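Spectinomycin phosphotransferase (Legionella pneumophila, PDB 3I1A) probably transfers a phosphate group from a nucleotide to spectinomycin, an aminoglycoside kinase reaction that would account for resistance to the antibiotic. Local coordinates at residues 59-68 / 135-143; 205-213 / 231-242. All coordinates share one frame; numbering follows the deposited sequence.

Contact 1. Residues 59-68 / 135-143; sequences DEINLSIIRL and ISIQQQLRK
Ile-137 is the knob of this contact: its side chain enters a hole on helix 61-71 formed by Ser-64, Ile-65, Arg-67 and Leu-68. The apolar packing divides between its two branches. With CG1 anti to the carbonyl carbon (chi1 -64°) and CD1 extended beyond it, the longer branch runs past Ser-64 toward Arg-67 and Leu-68, while CG2 turns to Ile-65, whose CD1 lies 3.6 Å from Ile-137 CG2. Leu-68 closes the far end more loosely, its CD2 4.3 Å from Ile-137 CD1. One turn toward the start of the helix, Leu-141 takes over. Its CD2 meets Ile-65 CD1 tip to tip and Ile-61 CD1 at 3.8 Å, the Ile-61 side chain crossing that of Leu-141 at about a right angle. Ile-61 CD1 also rests on the backbone of Gln-140, 3.9 Å from Gln-140 O.

Polar groups border this packing without bonding across it. Arg-67, bent at chi2 and chi3, brings its guanidinium round so that Ile-137 CD1 meets the edge of the group, 3.4 Å from Arg-67 NH2. Asp-59 and Gln-140 merely approach one another at the outer margin. Within 135-143, Lys-143 NZ hydrogen-bonds to Leu-141 O at 2.7 Å, in the carbonyl plane.

Helix 61-71 follows strand 48-55 of the five-stranded sheet, the position of helix C in the kinase N-lobe, and 135-143 lies beyond helix 115-129, so the contact joins the helix C equivalent to the C-lobe. Pro-234 and Leu-208 continue the apolar layer beyond Ile-65, and Leu-236 packs on Leu-141. A salt bridge from Glu-60 ties the start of the helix to Lys-54 of strand 48-55.

Between these two segments the fit is by the shape of branched aliphatic side chains, with no hydrogen bond to set the register.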
loop_
_atom_site.group_PDB
_atom_site.type_symbol
_atom_site.label_atom_id
_atom_site.label_comp_id
_atom_site.label_asym_id
_atom_site.label_seq_id
_atom_site.Cartn_x
_atom_site.Cartn_y
_atom_site.Cartn_z
ATOM N N ASP A 59 10.051 17.943 2.015
ATOM C CA ASP A 59 10.305 16.788 1.149
ATOM C C ASP A 59 9.324 15.648 1.385
ATOM O O ASP A 59 9.217 15.128 2.494
ATOM C CB ASP A 59 11.727 16.276 1.366
ATOM C CG ASP A 59 12.778 17.327 1.059
ATOM O OD1 ASP A 59 12.714 17.941 -0.024
ATOM O OD2 ASP A 59 13.680 17.536 1.896
ATOM N N GLU A 60 8.600 15.270 0.339
ATOM C CA GLU A 60 7.639 14.176 0.435
ATOM C C GLU A 60 8.446 12.898 0.210
ATOM O O GLU A 60 9.152 12.788 -0.784
ATOM C CB GLU A 60 6.572 14.303 -0.659
ATOM C CG GLU A 60 5.622 15.487 -0.513
ATOM C CD GLU A 60 4.846 15.434 0.775
ATOM O OE1 GLU A 60 4.367 14.335 1.121
ATOM O OE2 GLU A 60 4.707 16.486 1.443
ATOM N N ILE A 61 8.347 11.935 1.114
ATOM C CA ILE A 61 9.129 10.717 0.927
ATOM C C ILE A 61 8.778 10.048 -0.408
ATOM O O ILE A 61 9.662 9.511 -1.076
ATOM C CB ILE A 61 8.952 9.735 2.123
ATOM C CG1 ILE A 61 9.929 8.566 1.979
ATOM C CG2 ILE A 61 7.515 9.240 2.200
ATOM C CD1 ILE A 61 11.369 8.974 1.974
ATOM N N ASN A 62 7.506 10.092 -0.802
ATOM C CA ASN A 62 7.099 9.494 -2.072
ATOM C C ASN A 62 7.946 10.028 -3.222
ATOM O O ASN A 62 8.463 9.256 -4.019
ATOM C CB ASN A 62 5.620 9.771 -2.355
ATOM C CG ASN A 62 5.240 9.540 -3.812
ATOM O OD1 ASN A 62 5.143 10.491 -4.594
ATOM N ND2 ASN A 62 5.025 8.281 -4.184
ATOM N N LEU A 63 8.108 11.344 -3.293
ATOM C CA LEU A 63 8.867 11.933 -4.389
ATOM C C LEU A 63 10.346 11.600 -4.322
ATOM O O LEU A 63 10.986 11.398 -5.345
ATOM C CB LEU A 63 8.637 13.452 -4.433
ATOM C CG LEU A 63 7.161 13.800 -4.703
ATOM C CD1 LEU A 63 6.928 15.287 -4.480
ATOM C CD2 LEU A 63 6.787 13.411 -6.121
ATOM N N SER A 64 10.893 11.543 -3.114
ATOM C CA SER A 64 12.305 11.207 -2.948
ATOM C C SER A 64 12.573 9.785 -3.428
ATOM O O SER A 64 13.544 9.524 -4.132
ATOM C CB SER A 64 12.710 11.314 -1.481
ATOM O OG SER A 64 14.074 10.959 -1.311
ATOM N N ILE A 65 11.702 8.861 -3.041
ATOM C CA ILE A 65 11.884 7.471 -3.437
ATOM C C ILE A 65 11.606 7.243 -4.917
ATOM O O ILE A 65 12.321 6.484 -5.548
ATOM C CB ILE A 65 11.022 6.547 -2.561
ATOM C CG1 ILE A 65 11.553 6.611 -1.128
ATOM C CG2 ILE A 65 11.073 5.108 -3.072
ATOM C CD1 ILE A 65 13.044 6.272 -1.007
ATOM N N ILE A 66 10.589 7.916 -5.453
ATOM C CA ILE A 66 10.236 7.796 -6.866
ATOM C C ILE A 66 11.431 8.272 -7.681
ATOM O O ILE A 66 11.783 7.655 -8.688
ATOM C CB ILE A 66 8.995 8.678 -7.226
ATOM C CG1 ILE A 66 7.724 8.072 -6.623
ATOM C CG2 ILE A 66 8.850 8.809 -8.737
ATOM C CD1 ILE A 66 7.436 6.671 -7.092
ATOM N N ARG A 67 12.061 9.361 -7.238
ATOM C CA ARG A 67 13.232 9.880 -7.948
ATOM C C ARG A 67 14.390 8.884 -7.864
ATOM O O ARG A 67 15.054 8.595 -8.865
ATOM C CB ARG A 67 13.676 11.229 -7.370
ATOM C CG ARG A 67 14.893 11.780 -8.092
ATOM C CD ARG A 67 15.818 12.518 -7.166
ATOM N NE ARG A 67 16.850 11.665 -6.574
ATOM C CZ ARG A 67 16.804 11.143 -5.347
ATOM N NH1 ARG A 67 15.761 11.372 -4.549
ATOM N NH2 ARG A 67 17.822 10.407 -4.910
ATOM N N LEU A 68 14.631 8.329 -6.679
ATOM C CA LEU A 68 15.720 7.363 -6.531
ATOM C C LEU A 68 15.508 6.162 -7.457
ATOM O O LEU A 68 16.440 5.733 -8.128
ATOM C CB LEU A 68 15.824 6.900 -5.071
ATOM C CG LEU A 68 16.810 5.772 -4.759
ATOM C CD1 LEU A 68 18.220 6.189 -5.079
ATOM C CD2 LEU A 68 16.696 5.409 -3.289
ATOM N N ILE A 135 22.406 7.734 2.402
ATOM C CA ILE A 135 22.135 7.968 3.802
ATOM C C ILE A 135 21.110 9.078 4.034
ATOM O O ILE A 135 20.281 8.950 4.919
ATOM C CB ILE A 135 23.427 8.277 4.570
ATOM C CG1 ILE A 135 24.345 7.056 4.542
ATOM C CG2 ILE A 135 23.104 8.612 6.026
ATOM C CD1 ILE A 135 23.753 5.833 5.236
ATOM N N SER A 136 21.152 10.147 3.237
ATOM C CA SER A 136 20.215 11.257 3.396
ATOM C C SER A 136 18.791 10.750 3.283
ATOM O O SER A 136 17.900 11.195 4.011
ATOM C CB SER A 136 20.457 12.351 2.340
ATOM O OG SER A 136 20.236 11.873 1.013
ATOM N N ILE A 137 18.573 9.810 2.368
ATOM C CA ILE A 137 17.243 9.251 2.187
ATOM C C ILE A 137 16.936 8.209 3.264
ATOM O O ILE A 137 15.797 8.108 3.694
ATOM C CB ILE A 137 17.096 8.657 0.772
ATOM C CG1 ILE A 137 17.236 9.809 -0.237
ATOM C CG2 ILE A 137 15.741 7.925 0.625
ATOM C CD1 ILE A 137 17.311 9.387 -1.699
ATOM N N GLN A 138 17.938 7.444 3.698
ATOM C CA GLN A 138 17.705 6.455 4.763
ATOM C C GLN A 138 17.151 7.166 6.001
ATOM O O GLN A 138 16.288 6.636 6.706
ATOM C CB GLN A 138 18.993 5.727 5.149
ATOM C CG GLN A 138 19.471 4.712 4.107
ATOM C CD GLN A 138 20.648 3.871 4.575
ATOM O OE1 GLN A 138 20.696 3.427 5.735
ATOM N NE2 GLN A 138 21.597 3.622 3.664
ATOM N N GLN A 139 17.643 8.381 6.242
ATOM C CA GLN A 139 17.228 9.167 7.408
ATOM C C GLN A 139 15.783 9.623 7.296
ATOM O O GLN A 139 15.154 9.949 8.304
ATOM C CB GLN A 139 18.165 10.373 7.583
ATOM C CG GLN A 139 19.598 9.972 7.982
ATOM C CD GLN A 139 20.603 11.122 7.913
ATOM O OE1 GLN A 139 21.666 11.064 8.535
ATOM N NE2 GLN A 139 20.279 12.159 7.140
ATOM N N GLN A 140 15.254 9.624 6.072
ATOM C CA GLN A 140 13.872 10.025 5.804
ATOM C C GLN A 140 12.896 8.850 5.794
ATOM O O GLN A 140 11.679 9.050 5.841
ATOM C CB GLN A 140 13.788 10.735 4.447
ATOM C CG GLN A 140 14.769 11.859 4.274
ATOM C CD GLN A 140 14.544 12.995 5.248
ATOM O OE1 GLN A 140 14.599 12.814 6.472
ATOM N NE2 GLN A 140 14.297 14.188 4.708
ATOM N N LEU A 141 13.417 7.626 5.722
ATOM C CA LEU A 141 12.564 6.437 5.694
ATOM C C LEU A 141 12.237 5.902 7.077
ATOM O O LEU A 141 13.093 5.887 7.965
ATOM C CB LEU A 141 13.260 5.319 4.883
ATOM C CG LEU A 141 13.266 5.568 3.377
ATOM C CD1 LEU A 141 14.312 4.663 2.703
ATOM C CD2 LEU A 141 11.850 5.318 2.839
ATOM N N ARG A 142 10.995 5.472 7.262
ATOM C CA ARG A 142 10.609 4.878 8.516
ATOM C C ARG A 142 11.297 3.510 8.559
ATOM O O ARG A 142 11.514 2.866 7.513
ATOM C CB ARG A 142 9.092 4.737 8.591
ATOM C CG ARG A 142 8.479 3.901 7.504
ATOM C CD ARG A 142 7.024 4.265 7.357
ATOM N NE ARG A 142 6.373 3.389 6.389
ATOM C CZ ARG A 142 5.817 2.229 6.704
ATOM N NH1 ARG A 142 5.833 1.809 7.964
ATOM N NH2 ARG A 142 5.228 1.498 5.767
ATOM N N LYS A 143 11.672 3.096 9.765
ATOM C CA LYS A 143 12.347 1.825 9.968
ATOM C C LYS A 143 11.432 0.817 10.651
ATOM O O LYS A 143 10.610 1.183 11.494
ATOM C CB LYS A 143 13.593 2.038 10.844
ATOM C CG LYS A 143 14.949 2.092 10.122
ATOM C CD LYS A 143 15.118 3.289 9.221
ATOM C CE LYS A 143 15.247 4.582 10.010
ATOM N NZ LYS A 143 15.524 5.699 9.076
#

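Contact 2. Residues 205-213 / 231-242; sequences KYVLCHSDI and WDEPMLAPKERD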
loop_
_atom_site.group_PDB
_atom_site.type_symbol
_atom_site.label_atom_id
_atom_site.label_comp_id
_atom_site.label_asym_id
_atom_site.label_seq_id
_atom_site.Cartn_x
_atom_site.Cartn_y
_atom_site.Cartn_z
ATOM N N LYS A 205 20.506 -5.785 7.388
ATOM C CA LYS A 205 19.769 -6.599 6.427
ATOM C C LYS A 205 18.462 -5.931 5.980
ATOM O O LYS A 205 17.646 -6.551 5.309
ATOM C CB LYS A 205 19.468 -7.988 7.010
ATOM C CG LYS A 205 20.707 -8.859 7.223
ATOM C CD LYS A 205 20.346 -10.234 7.827
ATOM C CE LYS A 205 19.568 -10.095 9.140
ATOM N NZ LYS A 205 20.129 -10.934 10.262
ATOM N N TYR A 206 18.241 -4.685 6.386
ATOM C CA TYR A 206 17.040 -3.988 5.950
ATOM C C TYR A 206 17.247 -3.525 4.511
ATOM O O TYR A 206 18.379 -3.223 4.100
ATOM C CB TYR A 206 16.773 -2.774 6.839
ATOM C CG TYR A 206 16.088 -3.077 8.173
ATOM C CD1 TYR A 206 16.069 -4.361 8.709
ATOM C CD2 TYR A 206 15.482 -2.056 8.898
ATOM C CE1 TYR A 206 15.459 -4.617 9.932
ATOM C CE2 TYR A 206 14.871 -2.304 10.131
ATOM C CZ TYR A 206 14.862 -3.585 10.636
ATOM O OH TYR A 206 14.233 -3.824 11.841
ATOM N N VAL A 207 16.168 -3.471 3.738
ATOM C CA VAL A 207 16.254 -3.033 2.353
ATOM C C VAL A 207 15.077 -2.099 2.103
ATOM O O VAL A 207 14.169 -2.004 2.932
ATOM C CB VAL A 207 16.149 -4.230 1.356
ATOM C CG1 VAL A 207 17.313 -5.192 1.563
ATOM C CG2 VAL A 207 14.800 -4.926 1.510
ATOM N N LEU A 208 15.101 -1.399 0.981
ATOM C CA LEU A 208 14.005 -0.503 0.634
ATOM C C LEU A 208 12.816 -1.400 0.274
ATOM O O LEU A 208 12.917 -2.234 -0.642
ATOM C CB LEU A 208 14.407 0.356 -0.560
ATOM C CG LEU A 208 13.308 1.203 -1.213
ATOM C CD1 LEU A 208 12.772 2.236 -0.185
ATOM C CD2 LEU A 208 13.911 1.905 -2.454
ATOM N N CYS A 209 11.702 -1.218 0.983
ATOM C CA CYS A 209 10.482 -2.011 0.794
ATOM C C CYS A 209 9.297 -1.157 0.440
ATOM O O CYS A 209 9.184 -0.027 0.898
ATOM C CB CYS A 209 10.105 -2.762 2.075
ATOM S SG CYS A 209 11.211 -4.097 2.486
ATOM N N HIS A 210 8.420 -1.703 -0.391
ATOM C CA HIS A 210 7.190 -1.006 -0.731
ATOM C C HIS A 210 6.313 -0.967 0.542
ATOM O O HIS A 210 5.753 0.078 0.892
ATOM C CB HIS A 210 6.490 -1.752 -1.860
ATOM C CG HIS A 210 5.178 -1.155 -2.244
ATOM N ND1 HIS A 210 4.026 -1.355 -1.512
ATOM C CD2 HIS A 210 4.826 -0.406 -3.313
ATOM C CE1 HIS A 210 3.015 -0.764 -2.127
ATOM N NE2 HIS A 210 3.475 -0.181 -3.223
ATOM N N SER A 211 6.205 -2.112 1.211
ATOM C CA SER A 211 5.459 -2.326 2.472
ATOM C C SER A 211 3.989 -2.759 2.389
ATOM O O SER A 211 3.418 -3.237 3.386
ATOM C CB SER A 211 5.602 -1.113 3.421
ATOM O OG SER A 211 4.600 -0.105 3.230
ATOM N N ASP A 212 3.384 -2.653 1.209
ATOM C CA ASP A 212 1.980 -3.011 1.080
ATOM C C ASP A 212 1.734 -3.419 -0.366
ATOM O O ASP A 212 0.768 -2.981 -1.018
ATOM C CB ASP A 212 1.132 -1.787 1.462
ATOM C CG ASP A 212 -0.307 -2.130 1.739
ATOM O OD1 ASP A 212 -0.598 -3.296 2.065
ATOM O OD2 ASP A 212 -1.156 -1.214 1.638
ATOM N N ILE A 213 2.598 -4.302 -0.852
ATOM C CA ILE A 213 2.518 -4.704 -2.238
ATOM C C ILE A 213 1.632 -5.900 -2.525
ATOM O O ILE A 213 2.102 -7.004 -2.803
ATOM C CB ILE A 213 3.977 -4.845 -2.827
ATOM C CG1 ILE A 213 3.920 -5.144 -4.319
ATOM C CG2 ILE A 213 4.792 -5.879 -2.045
ATOM C CD1 ILE A 213 3.078 -4.124 -5.096
ATOM N N TRP A 231 3.387 4.543 -3.723
ATOM C CA TRP A 231 4.690 4.691 -3.108
ATOM C C TRP A 231 4.649 5.753 -2.020
ATOM O O TRP A 231 5.652 6.418 -1.751
ATOM C CB TRP A 231 5.705 5.063 -4.193
ATOM C CG TRP A 231 6.052 3.892 -5.035
ATOM C CD1 TRP A 231 5.535 3.545 -6.265
ATOM C CD2 TRP A 231 6.945 2.845 -4.663
ATOM N NE1 TRP A 231 6.063 2.336 -6.665
ATOM C CE2 TRP A 231 6.928 1.889 -5.697
ATOM C CE3 TRP A 231 7.757 2.622 -3.543
ATOM C CZ2 TRP A 231 7.694 0.729 -5.642
ATOM C CZ3 TRP A 231 8.513 1.468 -3.489
ATOM C CH2 TRP A 231 8.479 0.535 -4.532
ATOM N N ASP A 232 3.489 5.889 -1.374
ATOM C CA ASP A 232 3.315 6.905 -0.323
ATOM C C ASP A 232 4.008 6.600 0.996
ATOM O O ASP A 232 4.431 7.505 1.692
ATOM C CB ASP A 232 1.825 7.155 -0.042
ATOM C CG ASP A 232 1.155 7.955 -1.137
ATOM O OD1 ASP A 232 1.885 8.637 -1.889
ATOM O OD2 ASP A 232 -0.096 7.913 -1.241
ATOM N N GLU A 233 4.135 5.329 1.341
ATOM C CA GLU A 233 4.772 4.997 2.606
ATOM C C GLU A 233 5.784 3.855 2.536
ATOM O O GLU A 233 5.587 2.824 3.172
ATOM C CB GLU A 233 3.686 4.657 3.632
ATOM C CG GLU A 233 2.686 5.769 3.857
ATOM C CD GLU A 233 3.031 6.618 5.062
ATOM O OE1 GLU A 233 4.141 7.204 5.080
ATOM O OE2 GLU A 233 2.195 6.696 5.993
ATOM N N PRO A 234 6.859 4.015 1.748
ATOM C CA PRO A 234 7.873 2.955 1.649
ATOM C C PRO A 234 8.598 2.904 2.997
ATOM O O PRO A 234 8.321 3.721 3.870
ATOM C CB PRO A 234 8.772 3.436 0.511
ATOM C CG PRO A 234 8.706 4.944 0.629
ATOM C CD PRO A 234 7.226 5.181 0.928
ATOM N N MET A 235 9.544 1.984 3.159
ATOM C CA MET A 235 10.253 1.858 4.441
ATOM C C MET A 235 11.513 1.000 4.306
ATOM O O MET A 235 11.760 0.423 3.246
ATOM C CB MET A 235 9.338 1.193 5.478
ATOM C CG MET A 235 9.117 -0.309 5.250
ATOM S SD MET A 235 7.959 -1.115 6.399
ATOM C CE MET A 235 8.758 -0.793 7.986
ATOM N N LEU A 236 12.318 0.957 5.367
ATOM C CA LEU A 236 13.492 0.096 5.382
ATOM C C LEU A 236 13.095 -1.027 6.320
ATOM O O LEU A 236 12.702 -0.785 7.459
ATOM C CB LEU A 236 14.733 0.827 5.918
ATOM C CG LEU A 236 15.267 1.889 4.969
ATOM C CD1 LEU A 236 16.349 2.716 5.610
ATOM C CD2 LEU A 236 15.806 1.187 3.747
ATOM N N ALA A 237 13.168 -2.267 5.834
ATOM C CA ALA A 237 12.768 -3.384 6.654
ATOM C C ALA A 237 13.307 -4.640 5.970
ATOM O O ALA A 237 13.874 -4.556 4.879
ATOM C CB ALA A 237 11.227 -3.420 6.692
ATOM N N PRO A 238 13.193 -5.798 6.629
ATOM C CA PRO A 238 13.653 -7.061 6.042
ATOM C C PRO A 238 12.836 -7.255 4.764
ATOM O O PRO A 238 11.665 -6.869 4.716
ATOM C CB PRO A 238 13.254 -8.095 7.092
ATOM C CG PRO A 238 13.385 -7.321 8.377
ATOM C CD PRO A 238 12.717 -6.000 8.007
ATOM N N LYS A 239 13.441 -7.868 3.751
ATOM C CA LYS A 239 12.779 -8.087 2.472
ATOM C C LYS A 239 11.446 -8.801 2.614
ATOM O O LYS A 239 10.569 -8.642 1.757
ATOM C CB LYS A 239 13.689 -8.899 1.534
ATOM C CG LYS A 239 14.032 -10.325 2.015
ATOM C CD LYS A 239 14.910 -11.038 0.965
ATOM C CE LYS A 239 15.135 -12.523 1.308
ATOM N NZ LYS A 239 15.836 -12.758 2.606
ATOM N N GLU A 240 11.299 -9.592 3.679
ATOM C CA GLU A 240 10.071 -10.333 3.903
ATOM C C GLU A 240 8.843 -9.425 4.088
ATOM O O GLU A 240 7.706 -9.874 3.928
ATOM C CB GLU A 240 10.263 -11.300 5.089
ATOM C CG GLU A 240 11.221 -12.490 4.787
ATOM C CD GLU A 240 12.705 -12.128 4.727
ATOM O OE1 GLU A 240 13.115 -11.038 5.194
ATOM O OE2 GLU A 240 13.480 -12.960 4.216
ATOM N N ARG A 241 9.078 -8.157 4.409
ATOM C CA ARG A 241 7.995 -7.166 4.526
ATOM C C ARG A 241 7.214 -7.146 3.203
ATOM O O ARG A 241 5.978 -6.966 3.181
ATOM C CB ARG A 241 8.602 -5.795 4.768
ATOM C CG ARG A 241 7.677 -4.616 4.495
ATOM C CD ARG A 241 6.642 -4.449 5.588
ATOM N NE ARG A 241 5.488 -5.317 5.356
ATOM C CZ ARG A 241 4.386 -5.258 6.087
ATOM N NH1 ARG A 241 4.303 -4.374 7.081
ATOM N NH2 ARG A 241 3.377 -6.091 5.835
ATOM N N ASP A 242 7.937 -7.273 2.093
ATOM C CA ASP A 242 7.290 -7.319 0.791
ATOM C C ASP A 242 7.024 -8.755 0.311
ATOM O O ASP A 242 5.976 -9.045 -0.293
ATOM C CB ASP A 242 8.136 -6.604 -0.285
ATOM C CG ASP A 242 8.107 -5.099 -0.144
ATOM O OD1 ASP A 242 7.230 -4.575 0.575
ATOM O OD2 ASP A 242 8.949 -4.439 -0.782
HETATM O O HOH W 1 16.303 -8.448 3.980
HETATM O O HOH W 2 4.576 2.388 -0.419
#
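Two short antiparallel strands of the kinase-like fold, 207-209 and 235-237, pair here and lead into the start of the catalytic loop. Val-207 with Ala-237 and Cys-209 with Met-235 are hydrogen-bonded pairs, Leu-208 with Leu-236 the non-hydrogen-bonded pair between them. Val-207 N to Ala-237 O and Cys-209 N to Met-235 O are both 2.8 Å. The side chains of Val-207, Cys-209, Met-235 and Ala-237 share one face, those of Leu-208 and Leu-236 the other.

At the 205-206 end, the Tyr-206 ring lies over Ala-237, whose CA makes a CH-pi contact 3.9 Å from the ring centroid, and the Pro-238 ring runs alongside. Tyr-206 OH bonds to Glu-144 O. A water bridges Lys-205 O and Lys-239 N.

His-210 to Asn-217 (HSDIHAGN) matches the HxDxxxxN catalytic-loop motif of the kinase superfamily, and Asp-230 stands at the place of the DFG aspartate. Asn-217 and Asp-230, both close to His-210, bind magnesium in another structure of this protein; none is bound here.

Asp-242 in helix 240-243 grips the turn through two syn lone pairs, resembling the helix F aspartate of protein kinases. Asp-242 OD2 takes His-210 N at 2.8 Å. Asp-242 OD1 takes Ser-211 N at 2.7 Å. His-129 NE2 also bonds to OD2, and these N-H groups would favour a charged carboxylate. Alongside, Ser-211 O sits 3.4 Å above the plane of the Arg-241 guanidinium, over its centre.

A chi1 of 177° swings the His-210 ring away from its own N, pointing CD2 at the face of Trp-231 in a T-shaped stack, centroids 4.8 Å apart and planes at 73°. Its rotation is fixed from two sides: ND1 accepts Asp-212 N in the ring plane, and NE2 bonds to Ile-229 O.

Overall arrangement
Contact 2 is the more buried, nearer the centre of the chain and beside the magnesium-binding residues; contact 1 is only partly buried and lies farther out, where helix 61-71 meets 135-143. They share one small mixed sheet: the weakly bonded strand 142-143, part of contact 1 only through its second segment, runs parallel to 235-237, which pairs on its other side with 207-209. Arg-142 links the two, its backbone bonding to Leu-236 and its side chain to Glu-233 O. Helix 61-71 reaches both, with Ile-65 on Pro-234 and Ile-66 on Trp-231. Their chemistry differs accordingly: contact 1 rests on aliphatic packing, whereas contact 2 combines strand pairing, a buried carboxylate and an aromatic stack.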